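Local coordinates for protein NADPH-flavin oxidoreductase (Helicobacter pylori, PDB 2H0U) that binds flavin mononucleotide and probably transfers electrons from NAD(P)H to flavins or other nitrogen-containing compounds, at residues A8-R13 with M149-A154; F14-Y19 with R197-T202. One frame throughout, in Å; residues are numbered along the deposited sequence.

Contact 1 (A8-R13 with M149-A154); sequences ALQHQR and MMMAAA. With FMN (flavin mononucleotide), chain B.
FMN O1P takes a nearly straight bond from Arg13 NH1 at 2.8 Å and a weak one from Arg13 NH2, which also donates to FMN O3P at 3.0 Å. O1P lies at the guanidinium edge, close to its plane. The aliphatic part of the same residue packs on helix 131-155. With Arg13 CG anti to the backbone N (chi1 -157°), CG lies 3.7 Å from CE of Met151, a selenomethionine whose side chain crosses that of Arg13 at about a right angle. Arg13 CB meets Ala154 CB at 4.0 Å, just where helix 3-12 ends. The bent chain of Met151 brings SE equally close to OE1 and NE2 of Gln10, both at 3.6 Å, while Gln10 NE2 is hydrogen-bonded to Val6 O within its own helix. Leu9 forks onto the long helix, CD2 against Met151 SE at 3.8 Å and CD1 near Ala154 CB. Leu39 and Pro41 of the second subunit pack against Gln10 and Arg13 respectively. The axes of 8-12 and 149-154 cross at 103°, and the arginine just past the first helix reaches the FMN phosphate; Lys204 and Arg206 also hydrogen-bond to FMN in this nitroreductase-family flavin pocket.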
loop_
_atom_site.group_PDB
_atom_site.type_symbol
_atom_site.label_atom_id
_atom_site.label_comp_id
_atom_site.label_asym_id
_atom_site.label_seq_id
_atom_site.Cartn_x
_atom_site.Cartn_y
_atom_site.Cartn_z
ATOM N N ALA A 8 -18.531 7.691 -1.773
ATOM C CA ALA A 8 -19.261 6.690 -2.582
ATOM C C ALA A 8 -18.356 5.724 -3.353
ATOM O O ALA A 8 -18.599 4.515 -3.393
ATOM C CB ALA A 8 -20.250 7.366 -3.535
ATOM N N LEU A 9 -17.310 6.264 -3.961
ATOM C CA LEU A 9 -16.346 5.447 -4.696
ATOM C C LEU A 9 -15.712 4.347 -3.829
ATOM O O LEU A 9 -15.353 3.273 -4.336
ATOM C CB LEU A 9 -15.234 6.341 -5.281
ATOM C CG LEU A 9 -14.409 5.628 -6.380
ATOM C CD1 LEU A 9 -15.226 5.394 -7.634
ATOM C CD2 LEU A 9 -13.082 6.387 -6.692
ATOM N N GLN A 10 -15.529 4.640 -2.540
ATOM C CA GLN A 10 -14.906 3.694 -1.639
ATOM C C GLN A 10 -15.822 2.506 -1.374
ATOM O O GLN A 10 -15.344 1.456 -0.952
ATOM C CB GLN A 10 -14.542 4.364 -0.297
ATOM C CG GLN A 10 -13.730 5.676 -0.438
ATOM C CD GLN A 10 -12.512 5.584 -1.359
ATOM O OE1 GLN A 10 -11.707 4.651 -1.276
ATOM N NE2 GLN A 10 -12.388 6.569 -2.268
ATOM N N HIS A 11 -17.131 2.686 -1.620
ATOM C CA HIS A 11 -18.119 1.587 -1.497
ATOM C C HIS A 11 -18.236 0.803 -2.805
ATOM O O HIS A 11 -18.411 -0.440 -2.791
ATOM C CB HIS A 11 -19.475 2.131 -1.087
ATOM C CG HIS A 11 -19.514 2.640 0.316
ATOM N ND1 HIS A 11 -19.897 1.849 1.388
ATOM C CD2 HIS A 11 -19.227 3.862 0.825
ATOM C CE1 HIS A 11 -19.856 2.576 2.493
ATOM N NE2 HIS A 11 -19.453 3.795 2.178
ATOM N N GLN A 12 -18.135 1.531 -3.922
ATOM C CA GLN A 12 -18.042 0.924 -5.255
ATOM C C GLN A 12 -16.839 -0.014 -5.393
ATOM O O GLN A 12 -16.939 -1.069 -6.013
ATOM C CB GLN A 12 -18.019 2.010 -6.338
ATOM C CG GLN A 12 -17.973 1.496 -7.774
ATOM C CD GLN A 12 -18.012 2.618 -8.821
ATOM O OE1 GLN A 12 -18.633 3.659 -8.599
ATOM N NE2 GLN A 12 -17.379 2.390 -9.984
ATOM N N ARG A 13 -15.697 0.389 -4.842
ATOM C CA ARG A 13 -14.494 -0.441 -4.852
ATOM C C ARG A 13 -14.724 -1.522 -3.788
ATOM O O ARG A 13 -14.815 -1.210 -2.615
ATOM C CB ARG A 13 -13.261 0.423 -4.478
ATOM C CG ARG A 13 -11.865 -0.120 -4.976
ATOM C CD ARG A 13 -11.337 -1.358 -4.185
ATOM N NE ARG A 13 -11.644 -1.236 -2.757
ATOM C CZ ARG A 13 -11.862 -2.245 -1.921
ATOM N NH1 ARG A 13 -11.741 -3.497 -2.343
ATOM N NH2 ARG A 13 -12.224 -1.985 -0.665
HETATM N N MSE A 149 -3.925 1.428 -8.588
HETATM C CA MSE A 149 -4.580 0.751 -9.720
HETATM C C MSE A 149 -6.021 0.348 -9.402
HETATM O O MSE A 149 -6.912 0.524 -10.220
HETATM C CB MSE A 149 -3.756 -0.471 -10.174
HETATM C CG MSE A 149 -2.440 0.017 -10.833
HETATM SE SE MSE A 149 -1.384 -1.475 -11.528
HETATM C CE MSE A 149 -2.610 -2.172 -12.949
HETATM N N MSE A 150 -6.262 -0.253 -8.235
HETATM C CA MSE A 150 -7.644 -0.620 -7.883
HETATM C C MSE A 150 -8.534 0.588 -7.773
HETATM O O MSE A 150 -9.690 0.555 -8.208
HETATM C CB MSE A 150 -7.668 -1.392 -6.566
HETATM C CG MSE A 150 -6.901 -2.668 -6.778
HETATM SE SE MSE A 150 -7.161 -3.811 -5.206
HETATM C CE MSE A 150 -6.215 -2.770 -3.917
HETATM N N MSE A 151 -8.011 1.687 -7.206
HETATM C CA MSE A 151 -8.838 2.860 -7.074
HETATM C C MSE A 151 -9.118 3.514 -8.446
HETATM O O MSE A 151 -10.237 3.942 -8.723
HETATM C CB MSE A 151 -8.219 3.855 -6.058
HETATM C CG MSE A 151 -9.112 5.074 -5.808
HETATM SE SE MSE A 151 -10.575 4.470 -4.640
HETATM C CE MSE A 151 -9.830 2.804 -3.874
ATOM N N ALA A 152 -8.116 3.578 -9.313
ATOM C CA ALA A 152 -8.305 4.063 -10.685
ATOM C C ALA A 152 -9.290 3.187 -11.470
ATOM O O ALA A 152 -10.156 3.696 -12.242
ATOM C CB ALA A 152 -6.927 4.112 -11.381
ATOM N N ALA A 153 -9.176 1.871 -11.268
ATOM C CA ALA A 153 -10.081 0.912 -11.898
ATOM C C ALA A 153 -11.526 1.272 -11.481
ATOM O O ALA A 153 -12.421 1.361 -12.332
ATOM C CB ALA A 153 -9.722 -0.513 -11.467
ATOM N N ALA A 154 -11.723 1.556 -10.185
ATOM C CA ALA A 154 -13.084 1.929 -9.689
ATOM C C ALA A 154 -13.561 3.227 -10.346
ATOM O O ALA A 154 -14.716 3.336 -10.760
ATOM C CB ALA A 154 -13.112 2.056 -8.171
HETATM N N1 FMN B . -9.743 -12.078 -1.222
HETATM C C2 FMN B . -9.695 -13.381 -1.697
HETATM O O2 FMN B . -10.746 -13.967 -1.923
HETATM N N3 FMN B . -8.503 -14.035 -1.874
HETATM C C4 FMN B . -7.326 -13.403 -1.561
HETATM O O4 FMN B . -6.259 -13.934 -1.858
HETATM C C4A FMN B . -7.375 -12.091 -1.042
HETATM N N5 FMN B . -6.209 -11.441 -0.719
HETATM C C5A FMN B . -6.219 -10.119 -0.305
HETATM C C6 FMN B . -4.979 -9.511 -0.023
HETATM C C7 FMN B . -4.994 -8.174 0.405
HETATM C C7M FMN B . -3.700 -7.414 0.341
HETATM C C8 FMN B . -6.198 -7.468 0.596
HETATM C C8M FMN B . -6.160 -5.944 0.774
HETATM C C9 FMN B . -7.404 -8.091 0.314
HETATM C C9A FMN B . -7.419 -9.433 -0.120
HETATM N N10 FMN B . -8.627 -10.091 -0.387
HETATM C C10 FMN B . -8.587 -11.417 -0.886
HETATM C "C1'" FMN B . -9.962 -9.431 -0.211
HETATM C "C2'" FMN B . -10.271 -9.105 1.257
HETATM O "O2'" FMN B . -10.935 -10.209 1.824
HETATM C "C3'" FMN B . -11.176 -7.865 1.257
HETATM O "O3'" FMN B . -10.480 -6.761 0.712
HETATM C "C4'" FMN B . -11.658 -7.409 2.629
HETATM O "O4'" FMN B . -12.506 -8.419 3.151
HETATM C "C5'" FMN B . -12.403 -6.060 2.631
HETATM O "O5'" FMN B . -13.546 -6.210 1.771
HETATM P P FMN B . -13.728 -5.232 0.515
HETATM O O1P FMN B . -12.442 -5.311 -0.266
HETATM O O2P FMN B . -14.906 -5.783 -0.285
HETATM O O3P FMN B . -14.001 -3.825 0.979
#

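Contact 2 (F14-Y19 with R197-T202). With FMN (flavin mononucleotide), chain B.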
loop_
_atom_site.group_PDB
_atom_site.type_symbol
_atom_site.label_atom_id
_atom_site.label_comp_id
_atom_site.label_asym_id
_atom_site.label_seq_id
_atom_site.Cartn_x
_atom_site.Cartn_y
_atom_site.Cartn_z
ATOM N N PHE A 14 -14.845 -2.782 -4.196
ATOM C CA PHE A 14 -14.983 -3.865 -3.236
ATOM C C PHE A 14 -14.231 -5.054 -3.802
ATOM O O PHE A 14 -13.804 -5.035 -4.950
ATOM C CB PHE A 14 -16.464 -4.229 -3.000
ATOM C CG PHE A 14 -17.073 -5.049 -4.110
ATOM C CD1 PHE A 14 -17.343 -6.419 -3.936
ATOM C CD2 PHE A 14 -17.410 -4.440 -5.337
ATOM C CE1 PHE A 14 -17.935 -7.156 -4.975
ATOM C CE2 PHE A 14 -17.954 -5.186 -6.380
ATOM C CZ PHE A 14 -18.226 -6.527 -6.206
ATOM N N ALA A 15 -14.060 -6.085 -2.991
ATOM C CA ALA A 15 -13.312 -7.247 -3.442
ATOM C C ALA A 15 -14.243 -8.136 -4.275
ATOM O O ALA A 15 -15.003 -8.993 -3.746
ATOM C CB ALA A 15 -12.698 -8.008 -2.248
ATOM N N ALA A 16 -14.213 -7.906 -5.592
ATOM C CA ALA A 16 -15.081 -8.654 -6.495
ATOM C C ALA A 16 -14.569 -10.074 -6.669
ATOM O O ALA A 16 -13.418 -10.297 -7.077
ATOM C CB ALA A 16 -15.193 -7.926 -7.854
ATOM N N LYS A 17 -15.426 -11.047 -6.365
ATOM C CA LYS A 17 -15.045 -12.471 -6.485
ATOM C C LYS A 17 -15.656 -13.176 -7.694
ATOM O O LYS A 17 -15.198 -14.274 -8.066
ATOM C CB LYS A 17 -15.439 -13.278 -5.233
ATOM C CG LYS A 17 -14.817 -12.874 -3.865
ATOM C CD LYS A 17 -13.529 -12.051 -3.928
ATOM C CE LYS A 17 -13.211 -11.479 -2.532
ATOM N NZ LYS A 17 -13.412 -12.452 -1.378
ATOM N N LYS A 18 -16.706 -12.591 -8.271
ATOM C CA LYS A 18 -17.404 -13.144 -9.430
ATOM C C LYS A 18 -17.407 -12.144 -10.597
ATOM O O LYS A 18 -17.857 -10.997 -10.463
ATOM C CB LYS A 18 -18.852 -13.510 -9.088
ATOM C CG LYS A 18 -19.027 -14.576 -8.044
ATOM C CD LYS A 18 -20.421 -15.198 -8.262
ATOM C CE LYS A 18 -20.739 -16.387 -7.377
ATOM N NZ LYS A 18 -21.416 -15.934 -6.128
ATOM N N TYR A 19 -16.897 -12.587 -11.735
ATOM C CA TYR A 19 -16.624 -11.713 -12.863
ATOM C C TYR A 19 -17.413 -12.143 -14.079
ATOM O O TYR A 19 -17.711 -13.334 -14.265
ATOM C CB TYR A 19 -15.125 -11.725 -13.192
ATOM C CG TYR A 19 -14.301 -11.008 -12.149
ATOM C CD1 TYR A 19 -14.082 -9.620 -12.241
ATOM C CD2 TYR A 19 -13.769 -11.697 -11.060
ATOM C CE1 TYR A 19 -13.367 -8.944 -11.298
ATOM C CE2 TYR A 19 -13.031 -11.017 -10.100
ATOM C CZ TYR A 19 -12.850 -9.648 -10.229
ATOM O OH TYR A 19 -12.135 -8.974 -9.286
ATOM N N ARG A 197 -17.540 -7.085 -12.519
ATOM C CA ARG A 197 -18.228 -7.945 -11.567
ATOM C C ARG A 197 -19.479 -8.566 -12.205
ATOM O O ARG A 197 -20.113 -7.964 -13.083
ATOM C CB ARG A 197 -18.651 -7.146 -10.305
ATOM C CG ARG A 197 -19.689 -6.035 -10.621
ATOM C CD ARG A 197 -19.983 -5.181 -9.377
ATOM N NE ARG A 197 -20.865 -4.042 -9.656
ATOM C CZ ARG A 197 -22.201 -4.060 -9.654
ATOM N NH1 ARG A 197 -22.887 -5.173 -9.423
ATOM N NH2 ARG A 197 -22.860 -2.937 -9.918
ATOM N N ASN A 198 -19.802 -9.768 -11.756
ATOM C CA ASN A 198 -21.057 -10.392 -12.112
ATOM C C ASN A 198 -21.863 -10.731 -10.859
ATOM O O ASN A 198 -22.545 -11.759 -10.791
ATOM C CB ASN A 198 -20.796 -11.626 -12.967
ATOM C CG ASN A 198 -21.965 -11.941 -13.846
ATOM O OD1 ASN A 198 -22.886 -11.128 -13.971
ATOM N ND2 ASN A 198 -21.934 -13.095 -14.479
ATOM N N GLN A 199 -21.758 -9.859 -9.851
ATOM C CA GLN A 199 -22.445 -10.032 -8.574
ATOM C C GLN A 199 -22.746 -8.648 -8.033
ATOM O O GLN A 199 -22.213 -7.654 -8.556
ATOM C CB GLN A 199 -21.568 -10.779 -7.566
ATOM C CG GLN A 199 -20.250 -10.118 -7.287
ATOM C CD GLN A 199 -19.423 -10.867 -6.256
ATOM O OE1 GLN A 199 -19.909 -11.771 -5.539
ATOM N NE2 GLN A 199 -18.172 -10.535 -6.214
ATOM N N GLU A 200 -23.573 -8.578 -6.992
ATOM C CA GLU A 200 -23.841 -7.282 -6.355
ATOM C C GLU A 200 -22.591 -6.799 -5.615
ATOM O O GLU A 200 -21.731 -7.610 -5.220
ATOM C CB GLU A 200 -25.046 -7.354 -5.408
ATOM C CG GLU A 200 -26.384 -7.631 -6.104
ATOM C CD GLU A 200 -26.863 -6.485 -6.989
ATOM O OE1 GLU A 200 -26.878 -5.318 -6.548
ATOM O OE2 GLU A 200 -27.251 -6.755 -8.144
ATOM N N ILE A 201 -22.484 -5.484 -5.443
ATOM C CA ILE A 201 -21.419 -4.912 -4.608
ATOM C C ILE A 201 -21.588 -5.365 -3.158
ATOM O O ILE A 201 -22.638 -5.172 -2.565
ATOM C CB ILE A 201 -21.410 -3.352 -4.767
ATOM C CG1 ILE A 201 -21.138 -2.996 -6.225
ATOM C CG2 ILE A 201 -20.407 -2.657 -3.778
ATOM C CD1 ILE A 201 -21.475 -1.583 -6.582
ATOM N N THR A 202 -20.554 -5.984 -2.588
ATOM C CA THR A 202 -20.615 -6.507 -1.211
ATOM C C THR A 202 -20.623 -5.311 -0.260
ATOM O O THR A 202 -19.683 -4.514 -0.311
ATOM C CB THR A 202 -19.355 -7.372 -0.935
ATOM O OG1 THR A 202 -19.265 -8.383 -1.945
ATOM C CG2 THR A 202 -19.389 -8.051 0.474
HETATM N N1 FMN B . -9.743 -12.078 -1.222
HETATM C C2 FMN B . -9.695 -13.381 -1.697
HETATM O O2 FMN B . -10.746 -13.967 -1.923
HETATM N N3 FMN B . -8.503 -14.035 -1.874
HETATM C C4 FMN B . -7.326 -13.403 -1.561
HETATM O O4 FMN B . -6.259 -13.934 -1.858
HETATM C C4A FMN B . -7.375 -12.091 -1.042
HETATM N N5 FMN B . -6.209 -11.441 -0.719
HETATM C C5A FMN B . -6.219 -10.119 -0.305
HETATM C C6 FMN B . -4.979 -9.511 -0.023
HETATM C C7 FMN B . -4.994 -8.174 0.405
HETATM C C7M FMN B . -3.700 -7.414 0.341
HETATM C C8 FMN B . -6.198 -7.468 0.596
HETATM C C8M FMN B . -6.160 -5.944 0.774
HETATM C C9 FMN B . -7.404 -8.091 0.314
HETATM C C9A FMN B . -7.419 -9.433 -0.120
HETATM N N10 FMN B . -8.627 -10.091 -0.387
HETATM C C10 FMN B . -8.587 -11.417 -0.886
HETATM C "C1'" FMN B . -9.962 -9.431 -0.211
HETATM C "C2'" FMN B . -10.271 -9.105 1.257
HETATM O "O2'" FMN B . -10.935 -10.209 1.824
HETATM C "C3'" FMN B . -11.176 -7.865 1.257
HETATM O "O3'" FMN B . -10.480 -6.761 0.712
HETATM C "C4'" FMN B . -11.658 -7.409 2.629
HETATM O "O4'" FMN B . -12.506 -8.419 3.151
HETATM C "C5'" FMN B . -12.403 -6.060 2.631
HETATM O "O5'" FMN B . -13.546 -6.210 1.771
HETATM P P FMN B . -13.728 -5.232 0.515
HETATM O O1P FMN B . -12.442 -5.311 -0.266
HETATM O O2P FMN B . -14.906 -5.783 -0.285
HETATM O O3P FMN B . -14.001 -3.825 0.979
HETATM O O HOH W 1 -16.761 -9.562 -1.850
HETATM O O HOH W 2 -20.035 -14.744 -13.773
#
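Ile201 CA lies over one face of the Phe14 ring, 3.9 Å from the centroid and 12° off the ring normal, a CH-pi contact made by the backbone; Ile201 CG2 adds a touch on Phe14 CD2 at 3.8 Å. Thr202 N is above the same face, nearer the rim, and Ala16 N lies over the opposite face. Phe14 CG sits between its backbone N and carbonyl carbon (chi1 77°). The ring lies against 197-202, where the Thr202 side chain crosses it at about a right angle with OG1 3.4 Å from Phe14 CD1. At the ring edge come FMN O2P and Arg197 CD, the latter 3.6 Å from Phe14 CE2. The Arg197 guanidinium, its plane 67° from the ring, turns back to its own loop, where NH1 donates to Gln199 O at 2.7 Å and Ile201 CG1 lies over one of its faces. Gln199 crosses Lys18, CD against Lys18 CB. A single bridge pairs Tyr19 with Arg197, and Asn198 N donates to Lys18 O at 2.6 Å from above the carbonyl plane. One water joins Ala15 O to Thr202 OG1. Ala15 N donates almost straight to FMN O2P at 2.9 Å, and Lys17 NZ to FMN O2 at 3.1 Å. The loop 197-202 thus packs against the ring of Phe14, while 14-19 binds both the phosphate and the isoalloxazine O2 in the FMN site of a nitroreductase.

From the N terminus, helix 3-12 supplies the first segment of contact 1, and the chain runs straight on into the loop 14-19 of contact 2. It then passes through helix 27-38 and the first two sheet strands before helix 131-155 returns to close contact 1. Strands 159-163 and 186-195 follow, and the loop 197-202 closes the longer circuit of contact 2. The two loops therefore cross rather than nest. Contact 1 ties the N-terminal helix to the long helix, contact 2 the following loop to the segment leaving the sheet. They also meet directly, the carbonyl O of His11 packing on Ile201 CG2, and both touch the same FMN.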